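Local coordinates for exodeoxyribonuclease III (Archaeoglobus fulgidus, PDB 2VOA), which acts as an AP endonuclease on DNA with abasic sites, probably with the help of magnesium or manganese ions, at residues M1-T6 with V252-V257; K27-C32 with A69-P74. The protein carries 1 engineered substitution. All blocks are in the same frame, centred on the assembly; numbering follows the deposited sequence.

Interaction 1 (M1-T6 with V252-V257); sequences MLKIAT and VAVFDV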
ATOM      1  N   MET A   1      31.245  19.941  10.314  1.00 33.91           N
ATOM      2  CA  MET A   1      31.000  19.291   8.996  1.00 34.64           C
ATOM      3  C   MET A   1      29.623  19.642   8.451  1.00 31.77           C
ATOM      4  O   MET A   1      28.690  19.948   9.199  1.00 30.21           O
ATOM      5  CB  MET A   1      31.134  17.767   9.094  1.00 34.91           C
ATOM      6  CG  MET A   1      30.230  17.129  10.158  1.00 38.92           C
ATOM      7  SD  MET A   1      29.911  15.356   9.883  1.00 43.27           S
ATOM      8  CE  MET A   1      28.506  15.471   8.800  1.00 42.63           C
ATOM      9  N   LEU A   2      29.517  19.593   7.138  1.00 29.73           N
ATOM     10  CA  LEU A   2      28.268  19.908   6.442  1.00 29.09           C
ATOM     11  C   LEU A   2      27.887  18.693   5.594  1.00 30.47           C
ATOM     12  O   LEU A   2      28.693  18.194   4.808  1.00 30.07           O
ATOM     13  CB  LEU A   2      28.489  21.106   5.529  1.00 29.13           C
ATOM     14  CG  LEU A   2      27.398  21.594   4.580  1.00 30.08           C
ATOM     15  CD1 LEU A   2      26.288  22.274   5.340  1.00 31.29           C
ATOM     16  CD2 LEU A   2      28.075  22.569   3.600  1.00 30.33           C
ATOM     17  N   LYS A   3      26.648  18.241   5.748  1.00 29.69           N
ATOM     18  CA  LYS A   3      26.178  17.046   5.046  1.00 29.51           C
ATOM     19  C   LYS A   3      25.011  17.401   4.131  1.00 29.85           C
ATOM     20  O   LYS A   3      24.001  17.944   4.584  1.00 29.93           O
ATOM     21  CB  LYS A   3      25.793  15.949   6.058  1.00 29.63           C
ATOM     22  CG  LYS A   3      25.319  14.644   5.386  1.00 30.92           C
ATOM     23  CD  LYS A   3      24.855  13.571   6.387  1.00 30.47           C
ATOM     24  CE  LYS A   3      26.002  13.012   7.216  1.00 30.57           C
ATOM     25  NZ  LYS A   3      25.525  12.054   8.285  1.00 30.06           N
ATOM     26  N   ILE A   4      25.159  17.073   2.847  1.00 29.29           N
ATOM     27  CA  ILE A   4      24.133  17.375   1.835  1.00 30.23           C
ATOM     28  C   ILE A   4      23.765  16.100   1.102  1.00 30.27           C
ATOM     29  O   ILE A   4      24.653  15.357   0.668  1.00 31.20           O
ATOM     30  CB  ILE A   4      24.615  18.482   0.854  1.00 30.33           C
ATOM     31  CG1 ILE A   4      24.906  19.761   1.631  1.00 31.41           C
ATOM     32  CG2 ILE A   4      23.503  18.785  -0.202  1.00 32.12           C
ATOM     33  CD1 ILE A   4      25.742  20.808   0.860  1.00 31.88           C
ATOM     34  N   ALA A   5      22.471  15.830   0.979  1.00 29.24           N
ATOM     35  CA  ALA A   5      22.047  14.597   0.322  1.00 28.86           C
ATOM     36  C   ALA A   5      21.018  14.880  -0.762  1.00 29.36           C
ATOM     37  O   ALA A   5      20.372  15.945  -0.772  1.00 29.83           O
ATOM     38  CB  ALA A   5      21.497  13.627   1.351  1.00 29.24           C
ATOM     39  N   THR A   6      20.875  13.925  -1.673  1.00 29.78           N
ATOM     40  CA  THR A   6      19.843  13.973  -2.711  1.00 30.09           C
ATOM     41  C   THR A   6      19.128  12.626  -2.804  1.00 30.07           C
ATOM     42  O   THR A   6      19.763  11.569  -2.696  1.00 31.28           O
ATOM     43  CB  THR A   6      20.411  14.457  -4.100  1.00 30.91           C
ATOM     44  OG1 THR A   6      19.353  14.545  -5.063  1.00 32.78           O
ATOM     45  CG2 THR A   6      21.510  13.558  -4.655  1.00 31.51           C
ATOM     46  N   VAL A 252      24.813  10.886  -0.670  1.00 29.57           N
ATOM     47  CA  VAL A 252      25.202  11.736   0.475  1.00 29.53           C
ATOM     48  C   VAL A 252      26.607  12.285   0.238  1.00 29.25           C
ATOM     49  O   VAL A 252      27.492  11.540  -0.199  1.00 29.63           O
ATOM     50  CB  VAL A 252      25.189  10.937   1.815  1.00 29.23           C
ATOM     51  CG1 VAL A 252      25.469  11.856   3.023  1.00 31.57           C
ATOM     52  CG2 VAL A 252      23.850  10.197   1.999  1.00 31.12           C
ATOM     53  N   ALA A 253      26.810  13.579   0.492  1.00 28.64           N
ATOM     54  CA  ALA A 253      28.163  14.156   0.463  1.00 28.60           C
ATOM     55  C   ALA A 253      28.413  14.896   1.765  1.00 29.24           C
ATOM     56  O   ALA A 253      27.490  15.517   2.325  1.00 29.48           O
ATOM     57  CB  ALA A 253      28.300  15.137  -0.714  1.00 28.78           C
ATOM     58  N   VAL A 254      29.653  14.821   2.235  1.00 28.20           N
ATOM     59  CA  VAL A 254      30.103  15.466   3.470  1.00 28.73           C
ATOM     60  C   VAL A 254      31.270  16.406   3.141  1.00 28.53           C
ATOM     61  O   VAL A 254      32.219  16.025   2.429  1.00 27.57           O
ATOM     62  CB  VAL A 254      30.491  14.441   4.556  1.00 29.09           C
ATOM     63  CG1 VAL A 254      30.907  15.151   5.853  1.00 30.51           C
ATOM     64  CG2 VAL A 254      29.334  13.445   4.819  1.00 29.14           C
ATOM     65  N   PHE A 255      31.158  17.640   3.646  1.00 27.77           N
ATOM     66  CA  PHE A 255      32.135  18.716   3.420  1.00 28.47           C
ATOM     67  C   PHE A 255      32.738  19.204   4.739  1.00 27.97           C
ATOM     68  O   PHE A 255      32.039  19.311   5.767  1.00 27.74           O
ATOM     69  CB  PHE A 255      31.452  19.882   2.686  1.00 29.00           C
ATOM     70  CG  PHE A 255      30.804  19.467   1.400  1.00 28.89           C
ATOM     71  CD1 PHE A 255      29.482  18.978   1.368  1.00 29.87           C
ATOM     72  CD2 PHE A 255      31.536  19.536   0.205  1.00 28.90           C
ATOM     73  CE1 PHE A 255      28.890  18.589   0.144  1.00 31.94           C
ATOM     74  CE2 PHE A 255      30.946  19.143  -1.042  1.00 28.09           C
ATOM     75  CZ  PHE A 255      29.627  18.641  -1.048  1.00 30.30           C
ATOM     76  N   ASP A 256      34.029  19.531   4.679  1.00 28.25           N
ATOM     77  CA  ASP A 256      34.808  20.007   5.808  1.00 29.51           C
ATOM     78  C   ASP A 256      34.567  21.518   5.942  1.00 29.26           C
ATOM     79  O   ASP A 256      35.408  22.341   5.576  1.00 29.19           O
ATOM     80  CB  ASP A 256      36.278  19.700   5.508  1.00 30.03           C
ATOM     81  CG  ASP A 256      37.067  19.290   6.725  1.00 32.18           C
ATOM     82  OD1 ASP A 256      38.274  18.992   6.534  1.00 31.88           O
ATOM     83  OD2 ASP A 256      36.518  19.296   7.861  1.00 34.51           O
ATOM     84  N   VAL A 257      33.385  21.852   6.456  1.00 28.94           N
ATOM     85  CA  VAL A 257      32.906  23.227   6.593  1.00 29.58           C
ATOM     86  C   VAL A 257      32.286  23.342   7.993  1.00 29.19           C
ATOM     87  O   VAL A 257      32.511  24.298   8.777  1.00 28.72           O
ATOM     88  CB  VAL A 257      31.805  23.511   5.544  1.00 29.36           C
ATOM     89  CG1 VAL A 257      31.158  24.882   5.756  1.00 29.28           C
ATOM     90  CG2 VAL A 257      32.342  23.388   4.128  1.00 30.85           C
ATOM     91  OXT VAL A 257      31.512  22.428   8.348  1.00 29.38           O
TER
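V252 splits its two methyls between two partners on the 1-6 strand: CG1 meets the side chain of K3, with CG to CG1 at 3.7 Å, while CG2 faces the small A5 CB. V254 repeats the forked pattern one step on, CG1 receiving the M1 methyl (CE to CG1 3.8 Å) and CG2 touching K3 CE. The long aliphatic stem of K3 thus bridges both valines. A bend at chi3 (-69°) brings CE over V254, and the amine beyond it bonds to N26 O. Lysine suits this partly exposed place because its methylenes cover apolar surface while its charge finds a polar partner.

The opposite face carries L2, I4, A253 and F255. A253 is paired with I4, and its single methyl is a low point beside which the larger I4 reaches diagonally to F255. I4 CD1 lies 3.9 Å from F255 CE1, the two side chains crossing at about a right angle.

Beneath these shapes runs regular antiparallel pairing. L2 and F255 exchange two bonds (L2 N to F255 O 2.9 Å, F255 N to L2 O 2.8 Å), and I4 and A253 exchange another two. At the termini, M1 N forms a salt bridge with V257 OXT at 3.2 Å, its hydrogen bond weak, and L2 CB packs on V257 CB.

I4 also touches V142 and C144, A253 touches I220 and F255 touches A222, all on the second sheet. Such face-to-face packing of two sheets, with first and last strands side by side, is found in the four-layered alpha/beta sandwich of the DNase I-like fold.

Interaction 2 (K27-C32 with A69-P74); sequences KPDILC and ASLEEP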
ATOM      1  N   LYS A  27      20.645  12.748   9.807  1.00 29.14           N
ATOM      2  CA  LYS A  27      20.687  14.162  10.208  1.00 30.06           C
ATOM      3  C   LYS A  27      21.465  15.052   9.225  1.00 29.09           C
ATOM      4  O   LYS A  27      22.349  15.819   9.656  1.00 29.59           O
ATOM      5  CB  LYS A  27      21.258  14.321  11.626  1.00 29.75           C
ATOM      6  CG  LYS A  27      20.652  13.385  12.654  1.00 31.33           C
ATOM      7  CD  LYS A  27      21.399  13.482  14.002  1.00 33.00           C
ATOM      8  CE  LYS A  27      22.910  13.237  13.817  1.00 38.35           C
ATOM      9  NZ  LYS A  27      23.637  12.799  15.052  1.00 43.93           N
ATOM     10  N   PRO A  28      21.130  14.972   7.925  1.00 28.76           N
ATOM     11  CA  PRO A  28      21.830  15.839   6.972  1.00 28.36           C
ATOM     12  C   PRO A  28      21.450  17.290   7.223  1.00 28.05           C
ATOM     13  O   PRO A  28      20.347  17.567   7.717  1.00 28.12           O
ATOM     14  CB  PRO A  28      21.281  15.386   5.607  1.00 28.83           C
ATOM     15  CG  PRO A  28      19.871  14.841   5.930  1.00 29.06           C
ATOM     16  CD  PRO A  28      20.095  14.141   7.261  1.00 29.31           C
ATOM     17  N   ASP A  29      22.339  18.216   6.876  1.00 27.44           N
ATOM     18  CA  ASP A  29      21.972  19.628   6.863  1.00 28.17           C
ATOM     19  C   ASP A  29      20.936  20.001   5.799  1.00 28.27           C
ATOM     20  O   ASP A  29      20.056  20.848   6.025  1.00 27.56           O
ATOM     21  CB  ASP A  29      23.253  20.461   6.737  1.00 29.13           C
ATOM     22  CG  ASP A  29      24.187  20.210   7.912  1.00 28.60           C
ATOM     23  OD1 ASP A  29      25.117  19.384   7.762  1.00 29.80           O
ATOM     24  OD2 ASP A  29      23.962  20.790   9.010  1.00 28.64           O
ATOM     25  N   ILE A  30      21.045  19.362   4.643  1.00 27.52           N
ATOM     26  CA  ILE A  30      20.190  19.667   3.495  1.00 28.82           C
ATOM     27  C   ILE A  30      19.863  18.324   2.824  1.00 28.50           C
ATOM     28  O   ILE A  30      20.785  17.523   2.589  1.00 29.44           O
ATOM     29  CB  ILE A  30      20.963  20.565   2.478  1.00 28.79           C
ATOM     30  CG1 ILE A  30      21.249  21.936   3.091  1.00 29.31           C
ATOM     31  CG2 ILE A  30      20.157  20.715   1.201  1.00 31.74           C
ATOM     32  CD1 ILE A  30      22.297  22.748   2.395  1.00 31.50           C
ATOM     33  N   LEU A  31      18.573  18.061   2.551  1.00 29.01           N
ATOM     34  CA  LEU A  31      18.163  16.899   1.719  1.00 29.22           C
ATOM     35  C   LEU A  31      17.322  17.405   0.566  1.00 29.86           C
ATOM     36  O   LEU A  31      16.210  17.929   0.792  1.00 29.87           O
ATOM     37  CB  LEU A  31      17.343  15.880   2.529  1.00 29.66           C
ATOM     38  CG  LEU A  31      16.722  14.760   1.674  1.00 31.91           C
ATOM     39  CD1 LEU A  31      17.783  13.839   1.098  1.00 32.56           C
ATOM     40  CD2 LEU A  31      15.674  13.960   2.469  1.00 30.71           C
ATOM     41  N   CYS A  32      17.854  17.254  -0.652  1.00 30.08           N
ATOM     42  CA  CYS A  32      17.090  17.535  -1.884  1.00 30.53           C
ATOM     43  C   CYS A  32      16.282  16.307  -2.285  1.00 30.47           C
ATOM     44  O   CYS A  32      16.821  15.202  -2.302  1.00 31.04           O
ATOM     45  CB  CYS A  32      18.017  17.924  -3.034  1.00 31.93           C
ATOM     46  SG  CYS A  32      18.886  19.439  -2.672  1.00 33.91           S
ATOM     47  N   ALA A  69      14.510  19.700   2.131  1.00 28.49           N
ATOM     48  CA  ALA A  69      14.410  19.729   3.606  1.00 28.80           C
ATOM     49  C   ALA A  69      15.746  20.192   4.205  1.00 29.06           C
ATOM     50  O   ALA A  69      16.831  19.857   3.684  1.00 29.32           O
ATOM     51  CB  ALA A  69      14.016  18.352   4.132  1.00 29.22           C
ATOM     52  N   SER A  70      15.679  20.981   5.272  1.00 28.19           N
ATOM     53  CA  SER A  70      16.898  21.506   5.874  1.00 28.71           C
ATOM     54  C   SER A  70      16.750  21.869   7.336  1.00 28.66           C
ATOM     55  O   SER A  70      15.636  22.140   7.823  1.00 27.40           O
ATOM     56  CB  SER A  70      17.419  22.711   5.070  1.00 28.12           C
ATOM     57  OG  SER A  70      16.470  23.775   5.033  1.00 29.02           O
ATOM     58  N   LEU A  71      17.873  21.850   8.048  1.00 28.23           N
ATOM     59  CA  LEU A  71      17.877  22.242   9.452  1.00 29.06           C
ATOM     60  C   LEU A  71      17.716  23.763   9.583  1.00 29.51           C
ATOM     61  O   LEU A  71      17.018  24.257  10.474  1.00 30.95           O
ATOM     62  CB  LEU A  71      19.167  21.756  10.135  1.00 28.69           C
ATOM     63  CG  LEU A  71      19.301  20.224  10.214  1.00 30.59           C
ATOM     64  CD1 LEU A  71      20.691  19.838  10.722  1.00 30.71           C
ATOM     65  CD2 LEU A  71      18.202  19.590  11.078  1.00 30.92           C
ATOM     66  N   GLU A  72      18.363  24.498   8.684  1.00 30.51           N
ATOM     67  CA  GLU A  72      18.274  25.962   8.687  1.00 31.07           C
ATOM     68  C   GLU A  72      17.151  26.432   7.757  1.00 31.24           C
ATOM     69  O   GLU A  72      16.848  25.775   6.749  1.00 32.11           O
ATOM     70  CB  GLU A  72      19.616  26.584   8.283  1.00 31.33           C
ATOM     71  CG  GLU A  72      20.752  26.359   9.307  1.00 32.67           C
ATOM     72  CD  GLU A  72      20.347  26.797  10.719  1.00 37.28           C
ATOM     73  OE1 GLU A  72      19.753  27.890  10.859  1.00 37.59           O
ATOM     74  OE2 GLU A  72      20.611  26.050  11.696  1.00 40.30           O
ATOM     75  N   GLU A  73      16.542  27.570   8.088  1.00 31.38           N
ATOM     76  CA  GLU A  73      15.452  28.098   7.270  1.00 31.50           C
ATOM     77  C   GLU A  73      15.920  28.558   5.883  1.00 31.29           C
ATOM     78  O   GLU A  73      16.786  29.437   5.779  1.00 31.10           O
ATOM     79  CB  GLU A  73      14.729  29.235   8.001  1.00 32.14           C
ATOM     80  CG  GLU A  73      13.478  29.675   7.292  1.00 33.72           C
ATOM     81  CD  GLU A  73      12.667  30.649   8.114  1.00 37.40           C
ATOM     82  OE1 GLU A  73      13.234  31.287   9.026  1.00 37.22           O
ATOM     83  OE2 GLU A  73      11.456  30.777   7.852  1.00 39.54           O
ATOM     84  N   PRO A  74      15.365  27.948   4.816  1.00 32.12           N
ATOM     85  CA  PRO A  74      15.700  28.386   3.461  1.00 31.97           C
ATOM     86  C   PRO A  74      15.303  29.843   3.201  1.00 31.57           C
ATOM     87  O   PRO A  74      14.268  30.325   3.708  1.00 31.89           O
ATOM     88  CB  PRO A  74      14.866  27.456   2.578  1.00 32.45           C
ATOM     89  CG  PRO A  74      14.687  26.228   3.398  1.00 34.21           C
ATOM     90  CD  PRO A  74      14.474  26.769   4.784  1.00 32.29           C
TER
HETATM   91  O   HOH W   1      20.661  23.516   7.061  1.00 22.90           O
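L71 leans over the backbone that leads into strand 30-34. Its CG is anti to its own carbonyl carbon (chi1 -65°), and the extended chi2 carries CD1 to a place 3.8 Å from both P28 O and D29 OD2. The methyl therefore meets one branch of the D29 carboxylate, the two side chains approaching at a slant, while the other branch, OD1, bonds to K3 N. An aspartate fits here because its short side chain can take a backbone N-H of the neighbouring strand.

The D29 carbonyl is busier still. L71 N donates to D29 O at 3.1 Å, and a water gives D29 O a second bond while accepting from E72 N. S70 CA also comes within 3.2 Å of D29 O as a CA-H...O contact.

In S70, chi1 of 60° sets OG between the backbone N and carbonyl carbon, and OG donates to E72 O at 2.7 Å. The bond ties the serine side chain to the backbone two residues on, where the strand has ended, and its compact CB sits opposite the buried I30. Farther along, L31 and A69 exchange backbone bonds, L31 N to A69 O being short at 2.7 Å and nearly straight. L31 CB packs on A69 CB at 4.4 Å.

L31 and P28 press on W22 and L23 of helix 16-26. I30 and S70 touch I96 of strand 91-96 in the other sheet, so strand 30-34 is sandwiched between helix and sheet, with strand 2-8 as its other neighbour.

In the fold
From the N terminus, the chain runs up strand 2-8, crosses through helix 16-26 and returns as strand 30-34, parallel to the first and beside it. Strands 54-60 and 63-70 follow, and interaction 2 closes this excursion of 36 residues between its segments. The chain then builds the second sheet before strands 230-235 and 251-255 come back to the first, where interaction 1 closes a loop of 245 residues. Interaction 2 is therefore nested within interaction 1. Their centres are 11 Å apart, and strands 2-8 and 30-34 join them directly: A5 O probably bonds to C32 N, and A5 CB packs on L31 CD1.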